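Local coordinates for protein restriction endonuclease EcoP15I, restriction subunit (Escherichia coli, PDB 4ZCF) that cleaves DNA downstream of one of two inversely oriented CAGCAG sites, working with the modification subunit and using an ATP-binding helicase-type domain, at residues C[50-54]-C[73-79]; C[84-88]-C[265-269]; C[143-149]-C[180-186]; C[378-382]-C[513-517]; C[694-698]-C[791-795]. One frame throughout, in Å; residues are numbered along the deposited sequence.

Contact 1 (C[50-54]-C[73-79]); sequences EQQYY and HNAKSNI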
# COMPACT_ATOMS: atom_id res chain seq x y z
N GLU C 50 15.86 22.25 37.87
CA GLU C 50 16.26 21.08 38.66
C GLU C 50 15.56 21.09 40.02
O GLU C 50 14.98 20.07 40.40
CB GLU C 50 17.79 21.00 38.82
CG GLU C 50 18.30 19.63 39.24
CD GLU C 50 19.81 19.41 39.17
OE1 GLU C 50 20.41 19.72 38.11
OE2 GLU C 50 20.38 18.88 40.15
N GLN C 51 15.55 22.26 40.72
CA GLN C 51 14.91 22.45 42.02
C GLN C 51 13.40 22.15 41.95
O GLN C 51 12.91 21.35 42.75
CB GLN C 51 15.22 23.87 42.61
CG GLN C 51 14.41 24.31 43.86
CD GLN C 51 14.31 23.30 44.99
OE1 GLN C 51 13.21 22.84 45.35
NE2 GLN C 51 15.43 22.93 45.59
N GLN C 52 12.70 22.77 40.96
CA GLN C 52 11.27 22.58 40.67
C GLN C 52 10.95 21.08 40.59
O GLN C 52 10.18 20.58 41.40
CB GLN C 52 10.89 23.26 39.35
CG GLN C 52 10.63 24.76 39.45
CD GLN C 52 9.25 25.12 39.96
OE1 GLN C 52 8.36 24.26 40.11
NE2 GLN C 52 9.04 26.40 40.23
N TYR C 53 11.64 20.37 39.65
CA TYR C 53 11.54 18.93 39.39
C TYR C 53 11.90 18.13 40.64
O TYR C 53 11.18 17.17 40.97
CB TYR C 53 12.42 18.57 38.18
CG TYR C 53 12.45 17.10 37.78
CD1 TYR C 53 11.41 16.54 37.05
CD2 TYR C 53 13.57 16.32 38.03
CE1 TYR C 53 11.46 15.22 36.62
CE2 TYR C 53 13.64 14.99 37.60
CZ TYR C 53 12.59 14.45 36.89
OH TYR C 53 12.65 13.13 36.48
N TYR C 54 12.95 18.56 41.39
CA TYR C 54 13.31 17.91 42.66
C TYR C 54 12.12 18.04 43.65
O TYR C 54 11.69 17.02 44.21
CB TYR C 54 14.62 18.51 43.27
CG TYR C 54 14.94 17.93 44.64
CD1 TYR C 54 14.39 18.48 45.80
CD2 TYR C 54 15.73 16.79 44.76
CE1 TYR C 54 14.59 17.88 47.04
CE2 TYR C 54 15.97 16.21 46.01
CZ TYR C 54 15.40 16.76 47.15
OH TYR C 54 15.63 16.18 48.38
N HIS C 73 14.93 8.40 44.40
CA HIS C 73 14.93 9.69 43.71
C HIS C 73 16.27 10.04 43.08
O HIS C 73 17.31 9.53 43.52
CB HIS C 73 14.39 10.81 44.62
CG HIS C 73 15.43 11.50 45.46
ND1 HIS C 73 16.08 10.84 46.49
CD2 HIS C 73 15.86 12.78 45.42
CE1 HIS C 73 16.90 11.74 47.02
NE2 HIS C 73 16.81 12.92 46.41
N ASN C 74 16.25 10.90 42.04
CA ASN C 74 17.41 11.39 41.27
C ASN C 74 17.00 12.57 40.36
O ASN C 74 16.35 12.36 39.33
CB ASN C 74 18.03 10.25 40.45
CG ASN C 74 19.33 10.56 39.75
OD1 ASN C 74 19.70 11.71 39.51
ND2 ASN C 74 20.05 9.51 39.36
N ALA C 75 17.41 13.80 40.74
CA ALA C 75 17.13 15.04 39.98
C ALA C 75 17.98 15.18 38.70
O ALA C 75 17.70 16.06 37.89
CB ALA C 75 17.32 16.26 40.87
N LYS C 76 19.01 14.33 38.54
CA LYS C 76 19.89 14.33 37.36
C LYS C 76 19.51 13.12 36.43
O LYS C 76 20.39 12.43 35.90
CB LYS C 76 21.36 14.27 37.79
N SER C 77 18.19 12.87 36.27
CA SER C 77 17.62 11.75 35.51
C SER C 77 16.19 12.11 35.11
O SER C 77 15.40 12.52 35.96
CB SER C 77 17.63 10.48 36.36
OG SER C 77 16.89 9.40 35.80
N ASN C 78 15.86 11.96 33.81
CA ASN C 78 14.52 12.26 33.28
C ASN C 78 13.60 11.04 33.29
O ASN C 78 12.52 11.06 32.70
CB ASN C 78 14.60 12.94 31.88
CG ASN C 78 15.31 12.16 30.79
OD1 ASN C 78 15.87 11.07 30.98
ND2 ASN C 78 15.33 12.73 29.60
N ILE C 79 14.02 9.99 34.00
CA ILE C 79 13.28 8.75 34.15
C ILE C 79 12.36 8.79 35.36
O ILE C 79 12.82 8.91 36.50
CB ILE C 79 14.23 7.53 34.13
CG1 ILE C 79 15.01 7.47 32.78
CG2 ILE C 79 13.47 6.22 34.40
CD1 ILE C 79 16.26 6.64 32.81

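Contact 2 (C[84-88]-C[265-269]); sequences METGT and YRLTA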
# COMPACT_ATOMS: atom_id res chain seq x y z
N MET C 84 3.07 -0.86 39.42
CA MET C 84 1.71 -1.40 39.51
C MET C 84 1.77 -2.87 39.28
O MET C 84 2.40 -3.31 38.32
CB MET C 84 0.79 -0.76 38.46
CG MET C 84 0.77 0.73 38.51
SD MET C 84 -0.87 1.32 38.18
CE MET C 84 -0.53 2.92 37.89
N GLU C 85 1.12 -3.65 40.15
CA GLU C 85 1.11 -5.11 39.99
C GLU C 85 0.24 -5.58 38.80
O GLU C 85 -0.59 -4.81 38.28
CB GLU C 85 0.72 -5.81 41.31
CG GLU C 85 1.33 -7.20 41.49
CD GLU C 85 2.72 -7.48 40.95
OE1 GLU C 85 3.72 -7.13 41.62
OE2 GLU C 85 2.81 -8.11 39.87
N THR C 86 0.46 -6.83 38.36
CA THR C 86 -0.28 -7.47 37.27
C THR C 86 -1.77 -7.54 37.62
O THR C 86 -2.13 -7.89 38.74
CB THR C 86 0.35 -8.84 36.92
OG1 THR C 86 1.77 -8.68 36.80
CG2 THR C 86 -0.21 -9.43 35.63
N GLY C 87 -2.59 -7.14 36.65
CA GLY C 87 -4.05 -7.12 36.74
C GLY C 87 -4.63 -5.89 37.41
O GLY C 87 -5.78 -5.94 37.84
N THR C 88 -3.84 -4.79 37.50
CA THR C 88 -4.26 -3.52 38.13
C THR C 88 -4.52 -2.38 37.13
O THR C 88 -4.82 -1.25 37.55
CB THR C 88 -3.34 -3.11 39.30
OG1 THR C 88 -2.05 -2.75 38.82
CG2 THR C 88 -3.25 -4.17 40.40
N TYR C 265 5.02 6.40 42.11
CA TYR C 265 3.83 5.67 42.52
C TYR C 265 4.15 4.19 42.71
O TYR C 265 4.87 3.62 41.92
CB TYR C 265 2.69 5.91 41.50
CG TYR C 265 1.39 5.21 41.83
CD1 TYR C 265 0.57 5.68 42.84
CD2 TYR C 265 1.00 4.06 41.15
CE1 TYR C 265 -0.59 5.00 43.21
CE2 TYR C 265 -0.17 3.39 41.49
CZ TYR C 265 -0.97 3.87 42.51
OH TYR C 265 -2.14 3.22 42.84
N ARG C 266 3.60 3.57 43.77
CA ARG C 266 3.76 2.15 44.09
C ARG C 266 2.47 1.48 44.61
O ARG C 266 2.01 1.75 45.72
CB ARG C 266 4.95 1.91 45.03
CG ARG C 266 5.35 0.45 45.18
CD ARG C 266 6.85 0.28 45.21
NE ARG C 266 7.45 0.88 46.41
CZ ARG C 266 7.78 0.20 47.51
NH1 ARG C 266 7.57 -1.11 47.57
NH2 ARG C 266 8.32 0.82 48.54
N LEU C 267 1.92 0.60 43.78
CA LEU C 267 0.76 -0.24 44.07
C LEU C 267 1.31 -1.63 43.92
O LEU C 267 1.51 -2.10 42.80
CB LEU C 267 -0.37 0.01 43.05
CG LEU C 267 -1.61 -0.87 43.18
CD1 LEU C 267 -2.43 -0.53 44.43
CD2 LEU C 267 -2.46 -0.76 41.96
N THR C 268 1.52 -2.27 45.06
CA THR C 268 2.08 -3.60 45.20
C THR C 268 1.12 -4.73 45.05
O THR C 268 -0.06 -4.52 45.01
CB THR C 268 2.67 -3.77 46.57
OG1 THR C 268 1.64 -3.51 47.52
CG2 THR C 268 3.79 -2.81 46.77
N ALA C 269 1.66 -5.93 45.00
CA ALA C 269 0.90 -7.16 45.02
C ALA C 269 0.08 -7.43 46.26
O ALA C 269 -0.99 -7.97 46.16
CB ALA C 269 1.80 -8.34 44.77

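Contact 3 (C[143-149]-C[180-186]); sequences ELRTYVV and YIHVLVI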
# COMPACT_ATOMS: atom_id res chain seq x y z
N GLU C 143 -8.51 12.35 19.73
CA GLU C 143 -8.45 11.13 18.94
C GLU C 143 -7.02 10.63 18.95
O GLU C 143 -6.11 11.42 18.74
CB GLU C 143 -8.87 11.38 17.48
CG GLU C 143 -10.22 12.05 17.31
CD GLU C 143 -11.46 11.24 17.66
OE1 GLU C 143 -11.38 9.99 17.75
OE2 GLU C 143 -12.53 11.88 17.79
N LEU C 144 -6.82 9.35 19.19
CA LEU C 144 -5.46 8.86 19.12
C LEU C 144 -5.20 8.16 17.78
O LEU C 144 -6.02 7.36 17.31
CB LEU C 144 -5.01 8.04 20.36
CG LEU C 144 -5.72 6.71 20.66
CD1 LEU C 144 -5.06 5.55 19.93
CD2 LEU C 144 -5.64 6.42 22.13
N ARG C 145 -4.10 8.54 17.12
CA ARG C 145 -3.63 7.96 15.87
C ARG C 145 -2.49 7.07 16.31
O ARG C 145 -1.62 7.50 17.08
CB ARG C 145 -3.18 9.03 14.86
CG ARG C 145 -4.30 9.92 14.32
CD ARG C 145 -5.33 9.18 13.45
NE ARG C 145 -6.59 9.92 13.36
CZ ARG C 145 -7.60 9.84 14.24
NH1 ARG C 145 -7.52 9.01 15.28
NH2 ARG C 145 -8.69 10.57 14.08
N THR C 146 -2.57 5.80 15.92
CA THR C 146 -1.62 4.77 16.31
C THR C 146 -0.82 4.30 15.11
O THR C 146 -1.39 4.02 14.06
CB THR C 146 -2.32 3.70 17.20
OG1 THR C 146 -1.41 2.67 17.58
CG2 THR C 146 -3.54 3.11 16.54
N TYR C 147 0.51 4.28 15.25
CA TYR C 147 1.47 3.90 14.23
C TYR C 147 2.23 2.72 14.80
O TYR C 147 2.95 2.85 15.79
CB TYR C 147 2.43 5.07 13.90
CG TYR C 147 1.71 6.37 13.63
CD1 TYR C 147 1.42 7.26 14.65
CD2 TYR C 147 1.28 6.69 12.34
CE1 TYR C 147 0.71 8.43 14.41
CE2 TYR C 147 0.59 7.88 12.08
CZ TYR C 147 0.28 8.73 13.13
OH TYR C 147 -0.42 9.89 12.90
N VAL C 148 2.02 1.55 14.22
CA VAL C 148 2.62 0.33 14.72
C VAL C 148 3.80 -0.04 13.86
O VAL C 148 3.63 -0.23 12.67
CB VAL C 148 1.58 -0.82 14.83
CG1 VAL C 148 2.15 -2.03 15.56
CG2 VAL C 148 0.31 -0.33 15.52
N VAL C 149 5.02 -0.12 14.47
CA VAL C 149 6.27 -0.52 13.79
C VAL C 149 6.26 -2.04 13.65
O VAL C 149 6.26 -2.77 14.66
CB VAL C 149 7.55 -0.00 14.50
CG1 VAL C 149 8.80 -0.52 13.80
CG2 VAL C 149 7.56 1.52 14.57
N TYR C 180 -5.87 15.47 17.60
CA TYR C 180 -5.10 14.23 17.51
C TYR C 180 -3.84 14.15 18.33
O TYR C 180 -2.99 15.04 18.28
CB TYR C 180 -4.75 13.86 16.06
CG TYR C 180 -5.81 14.14 15.02
CD1 TYR C 180 -7.05 13.50 15.08
CD2 TYR C 180 -5.55 14.96 13.93
CE1 TYR C 180 -8.03 13.75 14.12
CE2 TYR C 180 -6.51 15.18 12.94
CZ TYR C 180 -7.76 14.58 13.05
OH TYR C 180 -8.72 14.80 12.08
N ILE C 181 -3.68 13.01 19.02
CA ILE C 181 -2.49 12.60 19.74
C ILE C 181 -1.91 11.48 18.85
O ILE C 181 -2.67 10.62 18.38
CB ILE C 181 -2.83 12.10 21.18
CG1 ILE C 181 -3.24 13.28 22.08
CG2 ILE C 181 -1.65 11.36 21.80
CD1 ILE C 181 -4.22 12.91 23.14
N HIS C 182 -0.60 11.53 18.57
CA HIS C 182 0.08 10.56 17.70
C HIS C 182 0.93 9.60 18.53
O HIS C 182 1.80 10.03 19.28
CB HIS C 182 0.91 11.28 16.61
CG HIS C 182 0.12 12.28 15.82
ND1 HIS C 182 -0.76 11.89 14.82
CD2 HIS C 182 0.09 13.64 15.91
CE1 HIS C 182 -1.30 13.00 14.35
NE2 HIS C 182 -0.81 14.08 14.97
N VAL C 183 0.69 8.29 18.40
CA VAL C 183 1.44 7.31 19.18
C VAL C 183 2.14 6.16 18.40
O VAL C 183 1.50 5.42 17.66
CB VAL C 183 0.67 6.86 20.46
CG1 VAL C 183 -0.59 6.07 20.13
CG2 VAL C 183 1.57 6.08 21.40
N LEU C 184 3.46 6.04 18.60
CA LEU C 184 4.29 5.00 18.00
C LEU C 184 4.45 3.79 18.91
O LEU C 184 5.12 3.87 19.94
CB LEU C 184 5.66 5.53 17.57
CG LEU C 184 6.47 4.59 16.68
CD1 LEU C 184 5.99 4.63 15.25
CD2 LEU C 184 7.94 4.93 16.71
N VAL C 185 3.86 2.66 18.53
CA VAL C 185 4.01 1.41 19.27
C VAL C 185 5.12 0.59 18.56
O VAL C 185 5.03 0.32 17.36
CB VAL C 185 2.68 0.63 19.42
CG1 VAL C 185 2.82 -0.51 20.43
CG2 VAL C 185 1.54 1.57 19.81
N ILE C 186 6.19 0.24 19.31
CA ILE C 186 7.38 -0.49 18.85
C ILE C 186 7.86 -1.50 19.91
O ILE C 186 7.84 -1.20 21.10
CB ILE C 186 8.52 0.52 18.44
CG1 ILE C 186 9.69 -0.18 17.72
CG2 ILE C 186 9.00 1.37 19.65
CD1 ILE C 186 10.60 0.73 16.89

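Contact 4 (C[378-382]-C[513-517]); sequences AVKEH and VFQIC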
# COMPACT_ATOMS: atom_id res chain seq x y z
N ALA C 378 -11.09 -30.37 36.90
CA ALA C 378 -11.38 -28.98 36.48
C ALA C 378 -12.77 -28.85 35.86
O ALA C 378 -13.41 -27.82 36.05
CB ALA C 378 -10.32 -28.48 35.51
N VAL C 379 -13.22 -29.89 35.13
CA VAL C 379 -14.55 -29.92 34.51
C VAL C 379 -15.61 -29.91 35.62
O VAL C 379 -16.47 -29.02 35.64
CB VAL C 379 -14.71 -31.09 33.50
CG1 VAL C 379 -16.18 -31.36 33.16
CG2 VAL C 379 -13.90 -30.85 32.23
N LYS C 380 -15.51 -30.85 36.59
CA LYS C 380 -16.42 -31.00 37.74
C LYS C 380 -16.51 -29.71 38.57
O LYS C 380 -17.61 -29.34 39.02
CB LYS C 380 -15.99 -32.17 38.62
N GLU C 381 -15.37 -29.01 38.73
CA GLU C 381 -15.27 -27.76 39.48
C GLU C 381 -15.85 -26.57 38.71
O GLU C 381 -16.39 -25.66 39.34
CB GLU C 381 -13.83 -27.49 39.96
CG GLU C 381 -13.29 -28.51 40.97
CD GLU C 381 -14.19 -28.88 42.13
OE1 GLU C 381 -14.63 -27.97 42.87
OE2 GLU C 381 -14.47 -30.09 42.29
N HIS C 382 -15.77 -26.61 37.35
CA HIS C 382 -16.31 -25.57 36.46
C HIS C 382 -17.82 -25.50 36.51
O HIS C 382 -18.35 -24.41 36.68
CB HIS C 382 -15.84 -25.75 35.01
CG HIS C 382 -16.18 -24.59 34.12
ND1 HIS C 382 -16.61 -24.78 32.82
CD2 HIS C 382 -16.13 -23.26 34.37
CE1 HIS C 382 -16.80 -23.58 32.32
NE2 HIS C 382 -16.53 -22.63 33.21
N VAL C 513 -11.83 -15.65 32.91
CA VAL C 513 -11.14 -16.93 33.06
C VAL C 513 -11.12 -17.22 34.58
O VAL C 513 -10.50 -16.47 35.34
CB VAL C 513 -9.72 -16.86 32.48
N PHE C 514 -11.89 -18.23 35.02
CA PHE C 514 -11.99 -18.59 36.44
C PHE C 514 -11.21 -19.82 36.83
O PHE C 514 -11.13 -20.15 38.01
CB PHE C 514 -13.46 -18.78 36.86
CG PHE C 514 -14.22 -17.51 37.15
CD1 PHE C 514 -14.14 -16.90 38.39
CD2 PHE C 514 -15.04 -16.94 36.18
CE1 PHE C 514 -14.85 -15.73 38.65
CE2 PHE C 514 -15.75 -15.77 36.44
CZ PHE C 514 -15.65 -15.18 37.68
N GLN C 515 -10.64 -20.51 35.84
CA GLN C 515 -9.85 -21.72 36.05
C GLN C 515 -8.74 -21.82 35.03
O GLN C 515 -9.02 -21.85 33.83
CB GLN C 515 -10.73 -22.97 35.94
CG GLN C 515 -11.33 -23.44 37.26
CD GLN C 515 -12.42 -24.48 37.13
OE1 GLN C 515 -13.23 -24.66 38.05
NE2 GLN C 515 -12.48 -25.18 36.01
N ILE C 516 -7.48 -21.90 35.49
CA ILE C 516 -6.31 -22.14 34.64
C ILE C 516 -5.81 -23.54 35.02
O ILE C 516 -5.54 -23.79 36.20
CB ILE C 516 -5.19 -21.06 34.74
CG1 ILE C 516 -5.72 -19.65 34.35
CG2 ILE C 516 -3.98 -21.45 33.86
CD1 ILE C 516 -4.88 -18.42 34.90
N CYS C 517 -5.72 -24.44 34.02
CA CYS C 517 -5.27 -25.82 34.23
C CYS C 517 -4.06 -26.19 33.36
O CYS C 517 -4.20 -26.50 32.17
CB CYS C 517 -6.42 -26.81 34.08
SG CYS C 517 -5.93 -28.54 34.25

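Contact 5 (C[694-698]-C[791-795]); sequences IFKSF and GFSKY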
# COMPACT_ATOMS: atom_id res chain seq x y z
N ILE C 694 -26.70 31.26 43.21
CA ILE C 694 -26.16 30.28 44.17
C ILE C 694 -24.68 29.98 43.83
O ILE C 694 -23.84 29.95 44.73
CB ILE C 694 -27.06 29.03 44.27
CG1 ILE C 694 -28.48 29.41 44.76
CG2 ILE C 694 -26.44 27.94 45.15
CD1 ILE C 694 -29.63 28.49 44.31
N PHE C 695 -24.38 29.79 42.52
CA PHE C 695 -23.01 29.54 42.05
C PHE C 695 -22.13 30.83 42.15
O PHE C 695 -20.91 30.72 42.33
CB PHE C 695 -23.00 28.92 40.62
CG PHE C 695 -21.62 28.62 40.10
CD1 PHE C 695 -20.88 27.55 40.60
CD2 PHE C 695 -21.03 29.44 39.14
CE1 PHE C 695 -19.57 27.32 40.15
CE2 PHE C 695 -19.72 29.21 38.71
CZ PHE C 695 -19.00 28.15 39.21
N LYS C 696 -22.75 32.02 42.05
CA LYS C 696 -22.09 33.33 42.16
C LYS C 696 -21.61 33.57 43.61
O LYS C 696 -20.47 34.01 43.80
CB LYS C 696 -23.05 34.46 41.71
CG LYS C 696 -22.46 35.88 41.77
CD LYS C 696 -22.79 36.73 40.54
CE LYS C 696 -24.17 37.33 40.54
NZ LYS C 696 -24.43 38.10 39.28
N SER C 697 -22.46 33.25 44.61
CA SER C 697 -22.16 33.37 46.04
C SER C 697 -20.93 32.55 46.41
O SER C 697 -20.01 33.08 47.03
CB SER C 697 -23.37 32.95 46.87
OG SER C 697 -24.47 33.81 46.62
N PHE C 698 -20.90 31.26 45.98
CA PHE C 698 -19.79 30.33 46.19
C PHE C 698 -18.51 30.88 45.52
O PHE C 698 -17.42 30.78 46.09
CB PHE C 698 -20.13 28.92 45.65
CG PHE C 698 -18.96 28.18 45.05
CD1 PHE C 698 -18.02 27.54 45.86
CD2 PHE C 698 -18.75 28.16 43.67
CE1 PHE C 698 -16.90 26.92 45.31
CE2 PHE C 698 -17.64 27.51 43.12
CZ PHE C 698 -16.73 26.88 43.94
N GLY C 791 -14.67 22.46 45.74
CA GLY C 791 -15.24 23.57 46.49
C GLY C 791 -16.74 23.67 46.40
O GLY C 791 -17.40 23.73 47.45
N PHE C 792 -17.31 23.71 45.17
CA PHE C 792 -18.76 23.82 44.97
C PHE C 792 -19.53 22.64 45.56
O PHE C 792 -20.63 22.85 46.08
CB PHE C 792 -19.13 24.07 43.49
CG PHE C 792 -20.58 24.39 43.21
CD1 PHE C 792 -21.17 25.55 43.70
CD2 PHE C 792 -21.35 23.56 42.39
CE1 PHE C 792 -22.50 25.87 43.41
CE2 PHE C 792 -22.68 23.88 42.10
CZ PHE C 792 -23.25 25.03 42.61
N SER C 793 -18.94 21.43 45.52
CA SER C 793 -19.52 20.21 46.10
C SER C 793 -19.70 20.37 47.62
O SER C 793 -20.78 20.05 48.13
CB SER C 793 -18.63 19.00 45.81
OG SER C 793 -19.33 17.99 45.10
N LYS C 794 -18.65 20.88 48.32
CA LYS C 794 -18.66 21.14 49.77
C LYS C 794 -19.71 22.20 50.12
O LYS C 794 -20.52 21.99 51.03
CB LYS C 794 -17.28 21.57 50.24
N TYR C 795 -19.72 23.32 49.37
CA TYR C 795 -20.65 24.43 49.54
C TYR C 795 -22.08 23.94 49.46
O TYR C 795 -22.88 24.29 50.32
CB TYR C 795 -20.38 25.52 48.48
CG TYR C 795 -21.20 26.78 48.66
CD1 TYR C 795 -22.52 26.86 48.21
CD2 TYR C 795 -20.65 27.91 49.25
CE1 TYR C 795 -23.27 28.02 48.37
CE2 TYR C 795 -21.39 29.09 49.41
CZ TYR C 795 -22.70 29.13 48.97
OH TYR C 795 -23.44 30.28 49.11

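Contact 1 (C[50-54]-C[73-79])
Ala-75 and Tyr-53 bury the most surface of any residues where the start of helix 50-64 meets the loop that returns after it, together nearly half, and Tyr-54 comes next. Ala-75 points its CB toward the helix, where a small residue suits the close approach: CB lies 3.9 Å from Glu-50 CG and 4.2 Å from Tyr-54 CD2. Tyr-53, on the helix, projects across the gap beside the loop backbone. Its ring edge faces Asn-74 O, and its OH donates a hydrogen bond to Ser-77 O (2.9 Å). A long side chain with a polar tip suits this place, because it spans the gap and satisfies a loop carbonyl. Tyr-54 meets His-73 rim to rim, with CE2 3.4 Å from NE2 of His-73 and the planes at 70°. The polar ends of both are held outside the pair, Tyr-54 OH by His-68 and His-73 ND1 by Ser-69 O. The loop folds back through an Asx turn, in which Asn-74 OD1 accepts from Lys-76 N (2.9 Å). The result is a helix-to-strand connection, packed against its own helix as it leads into strand 79-84 of the parallel RecA-like sheet.

Contact 2 (C[84-88]-C[265-269])
Met-84 lays its thioether beside the ring of Tyr-265, CE reaching 3.6 Å from CE2 of the tyrosine and SD lying at the ring edge, 5.2 Å from its centroid: a Met-aromatic contact. It is the last residue of strand 79-84, from which the chain runs into the P-loop (Walker A motif), whose Lys-90 and Thr-91 line the AMP pocket; the nearest atoms of the Thr-88 side chain and the AMP are about 8 Å apart. The neighbouring strand, 263-267, is outermost in this sheet of the chain, and Met-84 forms a parallel bridge with Leu-267 (CA to CA 4.8 Å). Both side chains go to the same face, as bulky apolar residues should in a buried core, and Leu-267 CD2 also touches Thr-88 CB at 3.7 Å. The bridge is held on this side by a weak hydrogen bond from Glu-85 N to Leu-267 O (3.1 Å); beyond it both chains leave the sheet. Thr-268 becomes the N-cap of helix 269-274, its OG1 also bonded to Asp-271. The small Ala-269 opens that helix, with CB 3.5 Å from Glu-85 CG. Residues 85-88 make a type II turn; Gly-87, with positive phi, occupies the position where glycine is favoured. The turn is tied internally: Glu-85 OE2 accepts from Thr-86 N at 3.1 Å, and Thr-88 OG1 donates to Glu-85 O at 2.6 Å.

Contact 3 (C[143-149]-C[180-186])
From Glu-143 onward, strand 143-148 runs alongside strand 180-186 in parallel register, the two forming an outer pair of the RecA-like sheet joined through a crossover that contains helix 165-172. Glu-143 O accepts from Ile-181 N (2.9 Å), while its carboxylate turns away to a salt bridge with Arg-137. Leu-144 lies with Ile-181 on the mainly apolar face, which also carries Thr-146, Val-183, Val-148 and Val-185 and is covered by helices 90-105 and 117-128. Arg-145 uses both its backbone groups toward the neighbouring strand, N to Ile-181 O and O to Val-183 N, each 2.8 Å. Its long side chain spreads over the other face, where Tyr-180 CD1 sits above the guanidinium; this end faces a neighbouring modification subunit, with a weak ion pair to its Glu-187. Thr-146, beta-branched like the valines, suits an extended backbone. Tyr-147 repeats the ladder with N to Val-183 O (2.8 Å) and O to Val-185 N (2.9 Å), and it is long enough to reach back along the sheet, OH hydrogen-bonding His-182 ND1 at 2.8 Å. After Val-148, paired with Val-185, Val-149 sends N to Val-185 O (2.9 Å) and puts CG2 3.5 Å from Leu-184 CD1.

Contact 4 (C[378-382]-C[513-517])
Helix 378-382 and strand 513-517 run almost antiparallel, at 170° between their N-to-C directions, with axes 9.8 Å apart. That is the spacing of a helix laid on a beta-sheet, here the parallel sheet of the second RecA-like domain, where strand 513-518 is flanked by strands 399-404 and 553-558. The gap is bridged chiefly by Gln-515, the largest contributor of buried surface. Its extended side chain carries NE2 to 2.8 Å from Ala-378 O, a hydrogen bond, and OE1 to 3.5 Å from Glu-381 CB. Ala-378, with only a methyl group, keeps the helix surface low enough for this and brings CB to 4.5 Å from Cys-517 CB. His-382 packs CB 3.6 Å from Gln-515 NE2, while its ring pairs edge-to-face with Phe-497. Ala-378 O already accepts the helical bond from His-382 N (3.0 Å), so the amide adds a second donor to the same carbonyl. A neutral, polar glutamine thus joins helix to strand in a buried layer without introducing a charge.

Contact 5 (C[694-698]-C[791-795])
Two helices cross steeply, at 111° with axes 10.7 Å apart, and aromatic rings fill the space between them. Phe-698 is the main bump from helix 688-701. It pushes against the backbone of helix 782-798 at Gly-791, bringing CE1 to 3.4 Å from Gly-791 C and 3.2 Å from Phe-792 N. Gly-791 forms the hollow, for an ideally placed CB there would come within 3.1 Å of Phe-698 CE1. From the other helix, Phe-792 packs against both Phe-695 and Phe-698, the three rings forming a triangle. The edge of Phe-695 points at the face of Phe-792 in a T-shaped pair (planes at 79°, CD1 of Phe-695 3.7 Å from CE1 of Phe-792), and Phe-792 CB stands over the face of Phe-698, 3.8 Å from its centroid. Tyr-795 packs against the Phe-698 side chain at its base: Phe-698 CB makes a CH-pi contact with its ring, also 3.8 Å from the centroid, and Tyr-795 OH lies 3.5 Å from Ser-697 CB, a small residue fitting beside the larger ring. Met-621 of a neighbouring modification subunit also packs on Phe-792. With no hydrogen bond between the two segments, this aromatic cluster relies on close fit, CH-pi contacts and the exclusion of water.

Contacts 2 and 3 belong to one seven-stranded parallel sheet, their centres about 26 Å apart: contact 3 pairs strands on one edge, contact 2 involves the opposite edge strand. Contact 1 packs the loop entering strand 79-84, at whose far end contact 2 begins. Contact 4 sits in a second sheet, centred about 26 Å from the centre of contact 2 and 49 Å from that of contact 1; the shared strand order marks two RecA-like halves of a helicase motor, with AMP in a cleft of the helicase domain. Along the sequence contact 1 closes first, contact 3 falls between the segments of contact 2, and contacts 4 and 5 follow. Contact 5, purely helical, stands apart, its centre about 37 Å or more from the others.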